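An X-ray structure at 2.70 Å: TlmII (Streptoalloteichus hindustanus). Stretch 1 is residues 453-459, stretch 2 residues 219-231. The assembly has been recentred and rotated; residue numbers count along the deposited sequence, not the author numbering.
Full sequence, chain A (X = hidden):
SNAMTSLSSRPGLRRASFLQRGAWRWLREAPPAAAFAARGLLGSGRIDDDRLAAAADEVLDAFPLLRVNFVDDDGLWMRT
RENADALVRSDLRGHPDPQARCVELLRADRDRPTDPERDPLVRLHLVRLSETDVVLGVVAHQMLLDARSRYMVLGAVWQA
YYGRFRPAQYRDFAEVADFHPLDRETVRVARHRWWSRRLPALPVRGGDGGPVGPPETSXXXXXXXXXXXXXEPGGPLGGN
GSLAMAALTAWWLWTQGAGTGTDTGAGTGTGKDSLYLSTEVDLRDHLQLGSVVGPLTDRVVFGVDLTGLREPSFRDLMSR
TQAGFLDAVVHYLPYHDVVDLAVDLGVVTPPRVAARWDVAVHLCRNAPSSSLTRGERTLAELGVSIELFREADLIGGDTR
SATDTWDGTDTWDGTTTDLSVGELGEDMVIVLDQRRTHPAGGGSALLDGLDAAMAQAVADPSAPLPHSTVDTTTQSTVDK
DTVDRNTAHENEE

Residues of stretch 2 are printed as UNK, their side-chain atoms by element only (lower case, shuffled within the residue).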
ATOM      1  N   ALA A 453       6.962  -0.756  23.981  1.00 27.39           N
ATOM      2  CA  ALA A 453       7.851   0.274  23.464  1.00 24.58           C
ATOM      3  C   ALA A 453       7.079   1.528  23.065  1.00 24.61           C
ATOM      4  O   ALA A 453       7.556   2.645  23.263  1.00 22.37           O
ATOM      5  CB  ALA A 453       8.653  -0.260  22.287  1.00 17.88           C
HETATM    6  N   MSE A 454       5.884   1.341  22.509  1.00 24.14           N
HETATM    7  CA  MSE A 454       5.044   2.466  22.113  1.00 16.85           C
HETATM    8  C   MSE A 454       4.601   3.279  23.321  1.00 23.32           C
HETATM    9  O   MSE A 454       4.656   4.510  23.307  1.00 20.59           O
HETATM   10  CB  MSE A 454       3.826   1.984  21.326  1.00 16.30           C
HETATM   11  CG  MSE A 454       4.091   1.758  19.852  1.00 15.84           C
HETATM   12 SE   MSE A 454       2.494   1.240  18.881  0.65 34.36          SE
HETATM   13  CE  MSE A 454       2.221  -0.492  19.717  1.00 48.73           C
ATOM     14  N   ALA A 455       4.162   2.583  24.366  1.00 21.75           N
ATOM     15  CA  ALA A 455       3.764   3.232  25.608  1.00 18.56           C
ATOM     16  C   ALA A 455       4.911   4.060  26.170  1.00 27.29           C
ATOM     17  O   ALA A 455       4.713   5.195  26.601  1.00 29.82           O
ATOM     18  CB  ALA A 455       3.310   2.200  26.626  1.00 19.02           C
ATOM     19  N   GLN A 456       6.109   3.488  26.146  1.00 19.19           N
ATOM     20  CA  GLN A 456       7.301   4.173  26.622  1.00 19.88           C
ATOM     21  C   GLN A 456       7.624   5.387  25.757  1.00 27.60           C
ATOM     22  O   GLN A 456       7.987   6.443  26.273  1.00 30.76           O
ATOM     23  CB  GLN A 456       8.491   3.214  26.638  1.00 20.12           C
ATOM     24  CG  GLN A 456       9.767   3.825  27.170  1.00 25.53           C
ATOM     25  CD  GLN A 456       9.636   4.266  28.610  1.00 21.99           C
ATOM     26  OE1 GLN A 456       9.643   3.443  29.526  1.00 45.12           O
ATOM     27  NE2 GLN A 456       9.515   5.571  28.821  1.00 25.70           N
ATOM     28  N   ALA A 457       7.484   5.234  24.443  1.00 19.07           N
ATOM     29  CA  ALA A 457       7.825   6.305  23.510  1.00 20.08           C
ATOM     30  C   ALA A 457       6.962   7.548  23.700  1.00 21.69           C
ATOM     31  O   ALA A 457       7.411   8.668  23.455  1.00 29.05           O
ATOM     32  CB  ALA A 457       7.731   5.814  22.074  1.00 18.51           C
ATOM     33  N   VAL A 458       5.723   7.347  24.134  1.00 21.73           N
ATOM     34  CA  VAL A 458       4.816   8.458  24.380  1.00 20.11           C
ATOM     35  C   VAL A 458       5.042   9.026  25.779  1.00 21.05           C
ATOM     36  O   VAL A 458       4.994  10.241  25.981  1.00 21.93           O
ATOM     37  CB  VAL A 458       3.345   8.027  24.219  1.00 19.83           C
ATOM     38  CG1 VAL A 458       2.410   9.181  24.539  1.00 20.81           C
ATOM     39  CG2 VAL A 458       3.099   7.509  22.810  1.00 19.03           C
ATOM     40  N   ALA A 459       5.301   8.141  26.738  1.00 21.05           N
ATOM     41  CA  ALA A 459       5.527   8.552  28.119  1.00 22.07           C
ATOM     42  C   ALA A 459       6.796   9.380  28.257  1.00 34.25           C
ATOM     43  O   ALA A 459       6.764  10.488  28.792  1.00 38.77           O
ATOM     44  CB  ALA A 459       5.599   7.341  29.022  1.00 22.12           C
ATOM     45  N   UNK A 219      -2.195  -9.804  15.447  1.00 19.46           N
ATOM     46  CA  UNK A 219      -2.739  -8.448  15.485  1.00 18.67           C
ATOM     47  C   UNK A 219      -2.622  -7.797  16.859  1.00 18.02           C
ATOM     48  O   UNK A 219      -2.801  -8.450  17.889  1.00 19.50           O
ATOM     49  n   UNK A 219      -6.052 -11.537  12.457  1.00 22.67           N
ATOM     50  c   UNK A 219      -4.200  -8.443  15.029  1.00 17.21           C
ATOM     51  c   UNK A 219      -5.848  -8.829  13.174  1.00 21.43           C
ATOM     52  n   UNK A 219      -6.029  -9.330  11.815  1.00 23.86           N
ATOM     53  c   UNK A 219      -6.122 -10.617  11.504  1.00 25.33           C
ATOM     54  c   UNK A 219      -4.384  -8.827  13.576  1.00 22.48           C
ATOM     55  n   UNK A 219      -6.283 -10.988  10.240  1.00 32.13           N
ATOM     56  N   UNK A 220      -2.311  -6.506  16.856  1.00 17.38           N
ATOM     57  CA  UNK A 220      -2.257  -5.708  18.071  1.00 17.92           C
ATOM     58  C   UNK A 220      -3.119  -4.463  17.909  1.00 17.34           C
ATOM     59  O   UNK A 220      -2.808  -3.586  17.103  1.00 36.65           O
ATOM     60  c   UNK A 220       0.795  -3.801  19.585  1.00 18.34           C
ATOM     61  c   UNK A 220      -0.816  -5.296  18.375  1.00 21.51           C
ATOM     62  c   UNK A 220      -1.032  -4.949  20.858  1.00 19.93           C
ATOM     63  c   UNK A 220      -0.633  -4.309  19.536  1.00 18.48           C
ATOM     64  N   UNK A 221      -4.205  -4.387  18.669  1.00 18.42           N
ATOM     65  CA  UNK A 221      -5.093  -3.235  18.594  1.00 17.71           C
ATOM     66  C   UNK A 221      -4.566  -2.106  19.463  1.00 20.89           C
ATOM     67  O   UNK A 221      -4.416  -2.266  20.673  1.00 28.91           O
ATOM     68  n   UNK A 221      -9.378  -3.108  22.946  1.00 52.48           N
ATOM     69  n   UNK A 221     -10.345  -4.323  21.255  1.00 36.08           N
ATOM     70  c   UNK A 221      -6.508  -3.605  19.037  1.00 18.43           C
ATOM     71  c   UNK A 221      -9.515  -3.367  21.654  1.00 45.73           C
ATOM     72  n   UNK A 221      -8.815  -2.672  20.766  1.00 38.76           N
ATOM     73  c   UNK A 221      -8.886  -2.870  19.323  1.00 29.15           C
ATOM     74  c   UNK A 221      -7.557  -2.569  18.660  1.00 18.12           C
ATOM     75  N   UNK A 222      -4.289  -0.968  18.840  1.00 20.03           N
ATOM     76  CA  UNK A 222      -3.774   0.196  19.547  1.00 17.45           C
ATOM     77  C   UNK A 222      -4.848   1.270  19.631  1.00 20.01           C
ATOM     78  O   UNK A 222      -5.464   1.610  18.622  1.00 19.94           O
ATOM     79  c   UNK A 222      -1.359  -0.188  18.963  1.00 19.23           C
ATOM     80  c   UNK A 222      -2.531   0.772  18.840  1.00 20.35           C
ATOM     81  c   UNK A 222      -2.174   2.133  19.401  1.00 22.80           C
ATOM     82  N   UNK A 223      -5.091   1.792  20.842  1.00 20.91           N
ATOM     83  CA  UNK A 223      -6.038   2.896  21.016  1.00 18.97           C
ATOM     84  C   UNK A 223      -5.628   4.077  20.147  1.00 18.08           C
ATOM     85  O   UNK A 223      -4.443   4.408  20.101  1.00 18.86           O
ATOM     86  c   UNK A 223      -4.506   1.356  22.123  1.00 20.41           C
ATOM     87  c   UNK A 223      -5.883   3.254  22.494  1.00 20.30           C
ATOM     88  c   UNK A 223      -5.405   1.998  23.138  1.00 20.88           C
ATOM     89  N   UNK A 224      -6.595   4.690  19.470  1.00 26.56           N
ATOM     90  CA  UNK A 224      -6.333   5.786  18.556  1.00 19.66           C
ATOM     91  C   UNK A 224      -5.504   6.905  19.153  1.00 24.77           C
ATOM     92  O   UNK A 224      -4.663   7.498  18.479  1.00 25.27           O
ATOM     93  N   UNK A 225      -5.738   7.186  20.429  1.00 27.80           N
ATOM     94  CA  UNK A 225      -5.006   8.232  21.127  1.00 32.65           C
ATOM     95  C   UNK A 225      -3.517   7.899  21.222  1.00 23.44           C
ATOM     96  O   UNK A 225      -2.664   8.777  21.081  1.00 19.21           O
ATOM     97  c   UNK A 225      -5.595   8.430  22.522  1.00 36.76           C
ATOM     98  o   UNK A 225      -4.945   9.481  23.207  1.00 43.46           O
ATOM     99  N   UNK A 226      -3.216   6.626  21.458  1.00 21.39           N
ATOM    100  CA  UNK A 226      -1.837   6.158  21.549  1.00 18.34           C
ATOM    101  C   UNK A 226      -1.127   6.320  20.211  1.00 22.87           C
ATOM    102  O   UNK A 226       0.028   6.741  20.150  1.00 20.34           O
ATOM    103  c   UNK A 226      -0.400   3.505  25.145  1.00 45.41           C
ATOM    104  c   UNK A 226      -1.802   4.690  21.977  1.00 22.88           C
ATOM    105  n   UNK A 226       0.140   2.358  24.747  1.00 43.53           N
ATOM    106  c   UNK A 226      -0.413   4.082  21.991  1.00 18.26           C
ATOM    107  n   UNK A 226      -1.065   3.555  26.293  1.00 50.11           N
ATOM    108  n   UNK A 226      -0.282   4.599  24.397  1.00 34.14           N
ATOM    109  c   UNK A 226       0.425   4.651  23.121  1.00 30.40           C
ATOM    110  N   UNK A 227      -1.833   5.989  19.136  1.00 21.56           N
ATOM    111  CA  UNK A 227      -1.263   6.088  17.799  1.00 24.55           C
ATOM    112  C   UNK A 227      -0.981   7.534  17.395  1.00 29.43           C
ATOM    113  O   UNK A 227       0.029   7.817  16.752  1.00 26.62           O
ATOM    114  c   UNK A 227       0.160   3.485  15.472  1.00 21.16           C
ATOM    115  c   UNK A 227      -0.589   4.514  14.895  1.00 22.58           C
ATOM    116  c   UNK A 227      -1.613   5.391  15.382  1.00 19.13           C
ATOM    117  c   UNK A 227       0.566   4.168  12.756  1.00 22.63           C
ATOM    118  c   UNK A 227       1.284   3.167  13.349  1.00 23.29           C
ATOM    119  c   UNK A 227      -1.960   6.191  14.332  1.00 30.21           C
ATOM    120  c   UNK A 227      -2.182   5.422  16.775  1.00 26.18           C
ATOM    121  c   UNK A 227      -0.370   4.837  13.541  1.00 19.51           C
ATOM    122  c   UNK A 227       1.090   2.823  14.693  1.00 19.98           C
ATOM    123  n   UNK A 227      -1.220   5.864  13.221  1.00 19.95           N
ATOM    124  N   UNK A 228      -1.874   8.444  17.769  1.00 35.17           N
ATOM    125  CA  UNK A 228      -1.717   9.850  17.414  1.00 38.51           C
ATOM    126  C   UNK A 228      -0.517  10.485  18.110  1.00 35.88           C
ATOM    127  O   UNK A 228       0.274  11.186  17.480  1.00 38.29           O
ATOM    128  c   UNK A 228      -3.816  10.500  15.350  1.00 78.22           C
ATOM    129  c   UNK A 228      -2.997  10.630  17.718  1.00 48.69           C
ATOM    130  n   UNK A 228      -4.270   9.595  14.490  1.00 79.03           N
ATOM    131  o   UNK A 228      -3.147  11.474  14.999  1.00 80.94           O
ATOM    132  c   UNK A 228      -4.151  10.271  16.808  1.00 66.65           C
ATOM    133  N   UNK A 229      -0.379  10.226  19.407  1.00 29.42           N
ATOM    134  CA  UNK A 229       0.715  10.795  20.185  1.00 30.18           C
ATOM    135  C   UNK A 229       2.060  10.282  19.686  1.00 32.84           C
ATOM    136  O   UNK A 229       3.083  10.952  19.821  1.00 43.44           O
ATOM    137  c   UNK A 229       0.541  10.475  21.654  1.00 18.91           C
ATOM    138  N   UNK A 230       2.046   9.085  19.110  1.00 28.04           N
ATOM    139  CA  UNK A 230       3.248   8.477  18.558  1.00 25.03           C
ATOM    140  C   UNK A 230       3.513   9.001  17.151  1.00 31.47           C
ATOM    141  O   UNK A 230       4.638   9.376  16.816  1.00 40.62           O
ATOM    142  c   UNK A 230       5.370   6.155  19.173  1.00 25.23           C
ATOM    143  c   UNK A 230       4.322   6.156  18.079  1.00 25.41           C
ATOM    144  c   UNK A 230       3.100   6.955  18.524  1.00 22.98           C
ATOM    145  c   UNK A 230       3.923   4.739  17.712  1.00 25.33           C
ATOM    146  N   UNK A 231       2.465   9.028  16.336  1.00 32.30           N
ATOM    147  CA  UNK A 231       2.572   9.470  14.951  1.00 35.38           C
ATOM    148  C   UNK A 231       2.849  10.965  14.843  1.00 47.29           C
ATOM    149  O   UNK A 231       3.886  11.376  14.320  1.00 52.59           O
ATOM    150  c   UNK A 231       1.342   9.790  12.773  1.00 58.51           C
ATOM    151  c   UNK A 231       1.295   9.139  14.154  1.00 48.26           C
ATOM    152  o   UNK A 231       1.168   7.716  14.017  1.00 53.56           O
TER

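Position 219 carries three carbons, a nitrogen, then a carbon bearing two more nitrogens, a guanidinium; it is Arg 219, exposed and out of reach of the helix 453-459. Position 220 has four carbons forked at the second, and one branch tip lies 3.6 Å from CE of Met 454, a selenomethionine. This is Leu 220, whose CD2 makes that contact; its apolar fork suits a side of the strand that faces the helix. Position 221 repeats the guanidinium pattern: Arg 221, again exposed and out of reach, as strand alternation allows. Position 222 has one carbon carrying two others, one of them 3.7 Å from CE of Met 454. It is Val 222, the atom is CG2, and its compact branched side chain shares the methyl end of Met 454 with Leu 220.

At 223 three carbons close a ring onto the backbone nitrogen, giving Pro 223. It is the N-cap residue, with no backbone NH to leave unpaired before a helix; its O accepts a hydrogen bond from N of position 227 at 3.2 Å.

Position 224 has no side-chain atoms: Gly 224, with nothing to place where no stretch 1 atom is near. Position 225 has one carbon and one oxygen, out of reach; this is Ser 225, small, polar and exposed.

Position 226 shows three carbons, a nitrogen and a carbon with two nitrogens, one of these 3.7 Å from CB of Ala 455. It is Arg 226, and the nitrogen is NH1. Its CA-to-CB bond points sideways, but the end comes nearer: CB of Ala 455 lies over one guanidinium face, and CD of Arg 226 is 3.9 Å from CG2 of Val 458. The aliphatic stem thus packs while the charge stays partly exposed.

Fused five- and six-membered rings with one nitrogen mark 227 as Trp 227, buried; its CA-to-CB bond points away from stretch 1, though its end comes nearer. Position 228, three carbons ending in an oxygen and a nitrogen, is Gln 228, polar and exposed. A single carbon at 229 lies 3.7 Å from CG1 of Val 458; this is Ala 229, whose small CB meets that methyl. Four carbons forked at the second, the tips 3.7 Å from CG of Met 454 and 3.8 Å from CB of Ala 457, make 230 Leu 230; the tips are CD2 and CD1 respectively, so the fork reaches two residues. Position 231, one carbon carrying an oxygen and a carbon, is Thr 231; its OG1 satisfies itself on its own helix, donating to O of Trp 227 at 3.0 Å.

No hydrogen bond joins the stretches. The helices cross at 58°, and apolar packing dominates: Met 454 spans strand and helix, while Val 458 packs against Arg 226, Ala 229 and Leu 230.

Stretch 2, residues 219-231: RLRVPGSRWQALT
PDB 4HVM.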